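Local atomic coordinates of amidase, hydantoinase/carbamoylase family (Paraburkholderia phymatum, PDB entry 6C0D), a protein that probably hydrolyses N-carbamoyl-L-amino acids, as a metal-dependent, homodimeric member of the peptidase M20 family. Residues Ala65-Val70 and Ala174-Thr179; Thr72-Ser77 and Asp127-Ile132. All coordinates share one frame; numbering follows the deposited sequence.

Interactions 1 and 2 lie side by side, their centres about 12 Å apart, on the same side of the chain's centre. Strands 64-67 and 73-76 follow each other in the chain and pair antiparallel. The turn between them passes from interaction 1 to interaction 2. Along the chain the order is 65-70, 72-77, 127-132 and 174-179, so both segments of interaction 2 fall between those of interaction 1. The two contacts meet directly: Ala66 O probably accepts a hydrogen bond from Phe74 N, and Val70 O packs on Ile132 CG2. Interaction 2 joins strands near the zinc site. Interaction 1 ties the connecting turn to a more distant loop.

Interaction 1 (Ala65-Val70 and Ala174-Thr179); sequences AAIDGV and AGLANT
Thr179 CG2 lies over one face of the flat Asp68-Gly69 peptide, 3.8 Å from Asp68 C. Leu176 reaches the oxygen edge of the same peptide. Its CD1 is close to the peptide plane and its CD2 is on the Thr179 side, 3.5 Å from Asp68 O. The Asp68 carboxylate is on the other side of this peptide. Its OD1 takes Val70 N at 2.9 Å, from well above the carboxylate plane, which makes an Asx turn. OD1 also accepts from Thr72 N, and OD2 from Val182 N.

Thr179 OG1 lies beside its own backbone N (chi1 -49°), which leaves CG2 anti to that N; CG2 also touches Ile67 O at 3.5 Å. Ile67 and Leu176 cross at about a right angle, with Ile67 CG2 3.7 Å from Leu176 CD2. Gly69 has no side chain, and Thr179 O comes within 3.3 Å of its CA in a CA-H...O contact. No direct hydrogen bond joins the two segments. A water lies between them, 2.8 Å from Gly69 O; its approach to Leu176 O is unusually short, so the details of this bridge are doubtful.

Gly175 closes helix 167-173 with a Schellman motif, and the loop then turns back over the end of strand 64-67. Ile67 also packs on Arg51 and Arg52 of helix 45-60. The contact thus joins a strand end to the loop leading to strand 189-198.

Interaction 2 (Thr72-Ser77 and Asp127-Ile132); sequences TVFGRS and DVASWI
In Phe74, chi1 sets CG anti to the backbone N (-161°), and chi2 (85°) turns the ring, which meets Asp127, Ala129 and Trp131. Thr72 OG1 lies beside its own backbone N (chi1 -74°), anti to the carbonyl carbon, and accepts a hydrogen bond from Ile132 N at 3.1 Å. Thr72 CG2 then touches Trp131 CE3.

The Phe74 ring has Val128 O over one face, offset toward the rim. Trp131 CH2 sits at the ring's edge, 3.9 Å from Phe74 CE1. Ala129 CB is 3.7 Å from Phe74 CD1, and it also lies over one face of the indole near its rim. Asp127 CB approaches Phe74 CZ obliquely at 3.6 Å. The indole NE1 is hydrogen-bonded to Tyr192 OH.

Val73 and Gly75 form hydrogen-bonded pairs with Ser130 and Val128, two bonds to each pair. Phe74 and Ala129 form the non-hydrogen-bonded pair between them. The bond from Gly75 N to Val128 O is 2.8 Å and almost straight. Beyond the pairs, Asp127 OD1 accepts from Ser77 N at 2.8 Å, on its anti side and tilted well out of the carboxylate plane. Asp127 OD2 makes a salt bridge with Arg188 and accepts from Gln189, so this buried carboxylate has partners at both oxygens.

Val73 and Val128 are on the other face from Phe74 and pack on Met58 of helix 45-60. Ser130 shares that face, and its OG is hydrogen-bonded to Ser90 OG. Strand 125-130 also pairs in parallel with strand 83-88. Its end leads close to the metal site: the Ser130 side chain is about 5 Å from that of zinc ligand His89. The contact is an antiparallel strand pair in the zinc-binding domain of an M20-family hydrolase.

Interaction 1 (Ala65-Val70 and Ala174-Thr179)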
ATOM      1  N   ALA A  65     -31.440 -33.762  20.173  1.00 30.13           N
ATOM      2  CA  ALA A  65     -30.863 -32.628  19.457  1.00 28.59           C
ATOM      3  C   ALA A  65     -31.529 -31.315  19.825  1.00 33.05           C
ATOM      4  O   ALA A  65     -32.747 -31.254  20.001  1.00 33.05           O
ATOM      5  CB  ALA A  65     -30.986 -32.838  17.943  1.00 32.47           C
ATOM      6  N   ALA A  66     -30.729 -30.251  19.872  1.00 30.41           N
ATOM      7  CA  ALA A  66     -31.246 -28.917  20.155  1.00 35.37           C
ATOM      8  C   ALA A  66     -30.219 -27.869  19.743  1.00 32.90           C
ATOM      9  O   ALA A  66     -29.018 -28.138  19.701  1.00 28.80           O
ATOM     10  CB  ALA A  66     -31.586 -28.756  21.643  1.00 33.36           C
ATOM     11  N   ILE A  67     -30.709 -26.671  19.444  1.00 36.59           N
ATOM     12  CA  ILE A  67     -29.857 -25.488  19.347  1.00 33.21           C
ATOM     13  C   ILE A  67     -29.644 -24.962  20.763  1.00 37.14           C
ATOM     14  O   ILE A  67     -30.615 -24.682  21.475  1.00 35.47           O
ATOM     15  CB  ILE A  67     -30.506 -24.416  18.455  1.00 34.05           C
ATOM     16  CG1 ILE A  67     -30.908 -25.006  17.101  1.00 31.96           C
ATOM     17  CG2 ILE A  67     -29.574 -23.219  18.288  1.00 33.99           C
ATOM     18  CD1 ILE A  67     -31.772 -24.082  16.247  1.00 32.74           C
ATOM     19  N   ASP A  68     -28.383 -24.823  21.182  1.00 34.98           N
ATOM     20  CA  ASP A  68     -28.120 -24.496  22.580  1.00 35.02           C
ATOM     21  C   ASP A  68     -28.063 -22.977  22.780  1.00 39.08           C
ATOM     22  O   ASP A  68     -28.353 -22.189  21.876  1.00 37.67           O
ATOM     23  CB  ASP A  68     -26.853 -25.211  23.073  1.00 30.91           C
ATOM     24  CG  ASP A  68     -25.562 -24.437  22.787  1.00 37.68           C
ATOM     25  OD1 ASP A  68     -25.546 -23.559  21.898  1.00 35.70           O
ATOM     26  OD2 ASP A  68     -24.544 -24.720  23.462  1.00 35.61           O
ATOM     27  N   GLY A  69     -27.660 -22.562  23.981  1.00 35.41           N
ATOM     28  CA  GLY A  69     -27.663 -21.173  24.401  1.00 38.53           C
ATOM     29  C   GLY A  69     -26.710 -20.263  23.651  1.00 44.75           C
ATOM     30  O   GLY A  69     -26.852 -19.043  23.763  1.00 40.01           O
ATOM     31  N   VAL A  70     -25.737 -20.800  22.915  1.00 38.53           N
ATOM     32  CA  VAL A  70     -24.882 -19.960  22.083  1.00 37.17           C
ATOM     33  C   VAL A  70     -25.133 -20.169  20.601  1.00 35.73           C
ATOM     34  O   VAL A  70     -24.500 -19.494  19.776  1.00 35.25           O
ATOM     35  CB  VAL A  70     -23.389 -20.153  22.411  1.00 34.73           C
ATOM     36  CG1 VAL A  70     -23.082 -19.628  23.817  1.00 38.77           C
ATOM     37  CG2 VAL A  70     -22.972 -21.623  22.270  1.00 36.40           C
ATOM     38  N   ALA A 174     -32.463 -14.599  18.331  1.00 55.41           N
ATOM     39  CA  ALA A 174     -32.613 -15.946  17.791  1.00 54.05           C
ATOM     40  C   ALA A 174     -33.499 -16.834  18.651  1.00 59.15           C
ATOM     41  O   ALA A 174     -33.769 -17.977  18.261  1.00 63.67           O
ATOM     42  CB  ALA A 174     -31.243 -16.609  17.619  1.00 48.61           C
ATOM     43  N   GLY A 175     -33.951 -16.346  19.804  1.00 57.91           N
ATOM     44  CA  GLY A 175     -34.776 -17.137  20.689  1.00 60.56           C
ATOM     45  C   GLY A 175     -34.017 -17.987  21.676  1.00 57.65           C
ATOM     46  O   GLY A 175     -34.609 -18.896  22.267  1.00 60.54           O
ATOM     47  N   LEU A 176     -32.731 -17.712  21.891  1.00 58.15           N
ATOM     48  CA  LEU A 176     -31.849 -18.592  22.647  1.00 51.67           C
ATOM     49  C   LEU A 176     -31.503 -18.044  24.024  1.00 53.56           C
ATOM     50  O   LEU A 176     -30.631 -18.599  24.702  1.00 51.51           O
ATOM     51  CB  LEU A 176     -30.566 -18.843  21.852  1.00 46.18           C
ATOM     52  CG  LEU A 176     -30.734 -19.452  20.461  1.00 45.53           C
ATOM     53  CD1 LEU A 176     -29.404 -19.452  19.718  1.00 39.97           C
ATOM     54  CD2 LEU A 176     -31.304 -20.861  20.550  1.00 45.50           C
ATOM     55  N   ALA A 177     -32.186 -16.986  24.464  1.00 52.47           N
ATOM     56  CA  ALA A 177     -31.735 -16.234  25.631  1.00 52.48           C
ATOM     57  C   ALA A 177     -31.726 -17.085  26.899  1.00 60.00           C
ATOM     58  O   ALA A 177     -30.860 -16.909  27.765  1.00 62.11           O
ATOM     59  CB  ALA A 177     -32.619 -14.999  25.819  1.00 55.75           C
ATOM     60  N   ASN A 178     -32.680 -17.997  27.039  1.00 53.54           N
ATOM     61  CA  ASN A 178     -32.816 -18.784  28.259  1.00 60.53           C
ATOM     62  C   ASN A 178     -32.699 -20.270  27.965  1.00 62.68           C
ATOM     63  O   ASN A 178     -33.451 -21.095  28.491  1.00 66.20           O
ATOM     64  CB  ASN A 178     -34.131 -18.467  28.966  1.00 69.22           C
ATOM     65  CG  ASN A 178     -34.125 -17.095  29.611  1.00 76.47           C
ATOM     66  OD1 ASN A 178     -33.501 -16.891  30.654  1.00 84.72           O
ATOM     67  ND2 ASN A 178     -34.820 -16.145  28.995  1.00 75.00           N
ATOM     68  N   THR A 179     -31.740 -20.624  27.119  1.00 52.58           N
ATOM     69  CA  THR A 179     -31.458 -21.979  26.699  1.00 51.56           C
ATOM     70  C   THR A 179     -30.130 -22.431  27.291  1.00 51.67           C
ATOM     71  O   THR A 179     -29.158 -21.667  27.274  1.00 50.94           O
ATOM     72  CB  THR A 179     -31.402 -22.065  25.166  1.00 49.74           C
ATOM     73  OG1 THR A 179     -32.563 -21.428  24.613  1.00 53.60           O
ATOM     74  CG2 THR A 179     -31.346 -23.517  24.686  1.00 41.50           C
TER
HETATM   75  O   HOH W   1     -28.420 -17.835  25.681  1.00 46.91           O

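Interaction 2 (Thr72-Ser77 and Asp127-Ile132)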
ATOM      1  N   THR A  72     -24.977 -23.321  19.082  1.00 31.19           N
ATOM      2  CA  THR A  72     -24.462 -24.598  18.611  1.00 28.94           C
ATOM      3  C   THR A  72     -25.623 -25.565  18.403  1.00 28.14           C
ATOM      4  O   THR A  72     -26.579 -25.580  19.183  1.00 29.78           O
ATOM      5  CB  THR A  72     -23.458 -25.160  19.623  1.00 27.26           C
ATOM      6  OG1 THR A  72     -22.235 -24.417  19.538  1.00 28.00           O
ATOM      7  CG2 THR A  72     -23.183 -26.656  19.394  1.00 23.25           C
ATOM      8  N   VAL A  73     -25.571 -26.346  17.329  1.00 26.25           N
ATOM      9  CA  VAL A  73     -26.513 -27.447  17.159  1.00 26.40           C
ATOM     10  C   VAL A  73     -25.799 -28.693  17.644  1.00 24.93           C
ATOM     11  O   VAL A  73     -24.722 -29.032  17.133  1.00 24.25           O
ATOM     12  CB  VAL A  73     -26.985 -27.612  15.704  1.00 27.72           C
ATOM     13  CG1 VAL A  73     -28.229 -28.514  15.676  1.00 28.04           C
ATOM     14  CG2 VAL A  73     -27.302 -26.267  15.083  1.00 26.87           C
ATOM     15  N   PHE A  74     -26.376 -29.364  18.637  1.00 25.12           N
ATOM     16  CA  PHE A  74     -25.754 -30.553  19.198  1.00 20.72           C
ATOM     17  C   PHE A  74     -26.779 -31.674  19.261  1.00 26.44           C
ATOM     18  O   PHE A  74     -27.849 -31.509  19.859  1.00 28.42           O
ATOM     19  CB  PHE A  74     -25.167 -30.276  20.587  1.00 24.50           C
ATOM     20  CG  PHE A  74     -24.149 -31.302  21.011  1.00 23.31           C
ATOM     21  CD1 PHE A  74     -22.820 -31.178  20.625  1.00 23.30           C
ATOM     22  CD2 PHE A  74     -24.532 -32.416  21.751  1.00 24.43           C
ATOM     23  CE1 PHE A  74     -21.879 -32.143  20.991  1.00 21.24           C
ATOM     24  CE2 PHE A  74     -23.592 -33.387  22.123  1.00 24.30           C
ATOM     25  CZ  PHE A  74     -22.270 -33.247  21.737  1.00 22.31           C
ATOM     26  N   GLY A  75     -26.445 -32.804  18.647  1.00 22.70           N
ATOM     27  CA  GLY A  75     -27.269 -33.990  18.695  1.00 23.13           C
ATOM     28  C   GLY A  75     -26.559 -35.043  19.520  1.00 20.19           C
ATOM     29  O   GLY A  75     -25.552 -35.613  19.079  1.00 22.66           O
ATOM     30  N   ARG A  76     -27.053 -35.274  20.734  1.00 21.26           N
ATOM     31  CA  ARG A  76     -26.417 -36.193  21.671  1.00 20.96           C
ATOM     32  C   ARG A  76     -27.002 -37.587  21.475  1.00 24.17           C
ATOM     33  O   ARG A  76     -28.224 -37.748  21.395  1.00 23.78           O
ATOM     34  CB  ARG A  76     -26.644 -35.718  23.104  1.00 22.74           C
ATOM     35  CG  ARG A  76     -25.856 -36.448  24.208  1.00 22.33           C
ATOM     36  CD  ARG A  76     -26.224 -35.814  25.552  1.00 26.20           C
ATOM     37  NE  ARG A  76     -25.455 -36.314  26.697  1.00 30.61           N
ATOM     38  CZ  ARG A  76     -25.864 -37.300  27.494  1.00 40.56           C
ATOM     39  NH1 ARG A  76     -27.014 -37.917  27.245  1.00 33.71           N
ATOM     40  NH2 ARG A  76     -25.126 -37.674  28.539  1.00 31.30           N
ATOM     41  N   SER A  77     -26.134 -38.584  21.376  1.00 22.02           N
ATOM     42  CA  SER A  77     -26.604 -39.961  21.337  1.00 21.04           C
ATOM     43  C   SER A  77     -27.453 -40.292  22.570  1.00 24.69           C
ATOM     44  O   SER A  77     -27.242 -39.763  23.670  1.00 23.18           O
ATOM     45  CB  SER A  77     -25.402 -40.907  21.255  1.00 24.56           C
ATOM     46  OG  SER A  77     -25.803 -42.267  21.180  1.00 22.87           O
ATOM     47  N   ASP A 127     -22.116 -38.614  18.947  1.00 17.88           N
ATOM     48  CA  ASP A 127     -22.716 -37.283  19.040  1.00 18.76           C
ATOM     49  C   ASP A 127     -22.344 -36.492  17.786  1.00 18.67           C
ATOM     50  O   ASP A 127     -21.294 -36.731  17.185  1.00 19.42           O
ATOM     51  CB  ASP A 127     -22.221 -36.492  20.267  1.00 17.41           C
ATOM     52  CG  ASP A 127     -22.536 -37.153  21.615  1.00 21.75           C
ATOM     53  OD1 ASP A 127     -23.424 -38.033  21.722  1.00 19.91           O
ATOM     54  OD2 ASP A 127     -21.902 -36.730  22.614  1.00 21.65           O
ATOM     55  N   VAL A 128     -23.202 -35.543  17.389  1.00 16.84           N
ATOM     56  CA  VAL A 128     -22.951 -34.734  16.196  1.00 19.22           C
ATOM     57  C   VAL A 128     -23.047 -33.257  16.551  1.00 20.99           C
ATOM     58  O   VAL A 128     -23.998 -32.842  17.219  1.00 22.56           O
ATOM     59  CB  VAL A 128     -23.954 -35.086  15.069  1.00 18.20           C
ATOM     60  CG1 VAL A 128     -23.668 -34.279  13.816  1.00 18.34           C
ATOM     61  CG2 VAL A 128     -23.907 -36.583  14.774  1.00 21.67           C
ATOM     62  N   ALA A 129     -22.112 -32.442  16.044  1.00 18.76           N
ATOM     63  CA  ALA A 129     -22.081 -31.033  16.434  1.00 21.46           C
ATOM     64  C   ALA A 129     -21.885 -30.091  15.253  1.00 21.34           C
ATOM     65  O   ALA A 129     -21.110 -30.380  14.333  1.00 19.96           O
ATOM     66  CB  ALA A 129     -20.960 -30.759  17.442  1.00 22.29           C
ATOM     67  N   SER A 130     -22.568 -28.943  15.312  1.00 22.25           N
ATOM     68  CA  SER A 130     -22.213 -27.756  14.528  1.00 21.20           C
ATOM     69  C   SER A 130     -21.889 -26.643  15.520  1.00 22.41           C
ATOM     70  O   SER A 130     -22.803 -26.028  16.084  1.00 24.67           O
ATOM     71  CB  SER A 130     -23.335 -27.336  13.578  1.00 25.14           C
ATOM     72  OG  SER A 130     -23.011 -26.097  12.954  1.00 27.80           O
ATOM     73  N   TRP A 131     -20.598 -26.393  15.744  1.00 22.62           N
ATOM     74  CA  TRP A 131     -20.189 -25.364  16.697  1.00 24.10           C
ATOM     75  C   TRP A 131     -20.473 -23.981  16.133  1.00 24.92           C
ATOM     76  O   TRP A 131     -20.085 -23.680  15.002  1.00 28.60           O
ATOM     77  CB  TRP A 131     -18.698 -25.479  17.007  1.00 24.66           C
ATOM     78  CG  TRP A 131     -18.225 -26.870  17.275  1.00 22.25           C
ATOM     79  CD1 TRP A 131     -17.362 -27.612  16.508  1.00 20.65           C
ATOM     80  CD2 TRP A 131     -18.596 -27.703  18.381  1.00 20.94           C
ATOM     81  NE1 TRP A 131     -17.160 -28.846  17.087  1.00 19.84           N
ATOM     82  CE2 TRP A 131     -17.911 -28.932  18.230  1.00 20.77           C
ATOM     83  CE3 TRP A 131     -19.433 -27.523  19.496  1.00 24.97           C
ATOM     84  CZ2 TRP A 131     -18.036 -29.973  19.147  1.00 21.31           C
ATOM     85  CZ3 TRP A 131     -19.571 -28.567  20.400  1.00 24.04           C
ATOM     86  CH2 TRP A 131     -18.874 -29.776  20.221  1.00 20.61           C
ATOM     87  N   ILE A 132     -21.112 -23.119  16.932  1.00 26.09           N
ATOM     88  CA  ILE A 132     -21.468 -21.782  16.452  1.00 28.12           C
ATOM     89  C   ILE A 132     -20.210 -20.949  16.217  1.00 31.05           C
ATOM     90  O   ILE A 132     -19.227 -21.040  16.963  1.00 29.64           O
ATOM     91  CB  ILE A 132     -22.422 -21.085  17.451  1.00 30.00           C
ATOM     92  CG1 ILE A 132     -22.949 -19.752  16.897  1.00 32.32           C
ATOM     93  CG2 ILE A 132     -21.722 -20.826  18.793  1.00 32.24           C
ATOM     94  CD1 ILE A 132     -23.842 -19.903  15.674  1.00 32.14           C
TER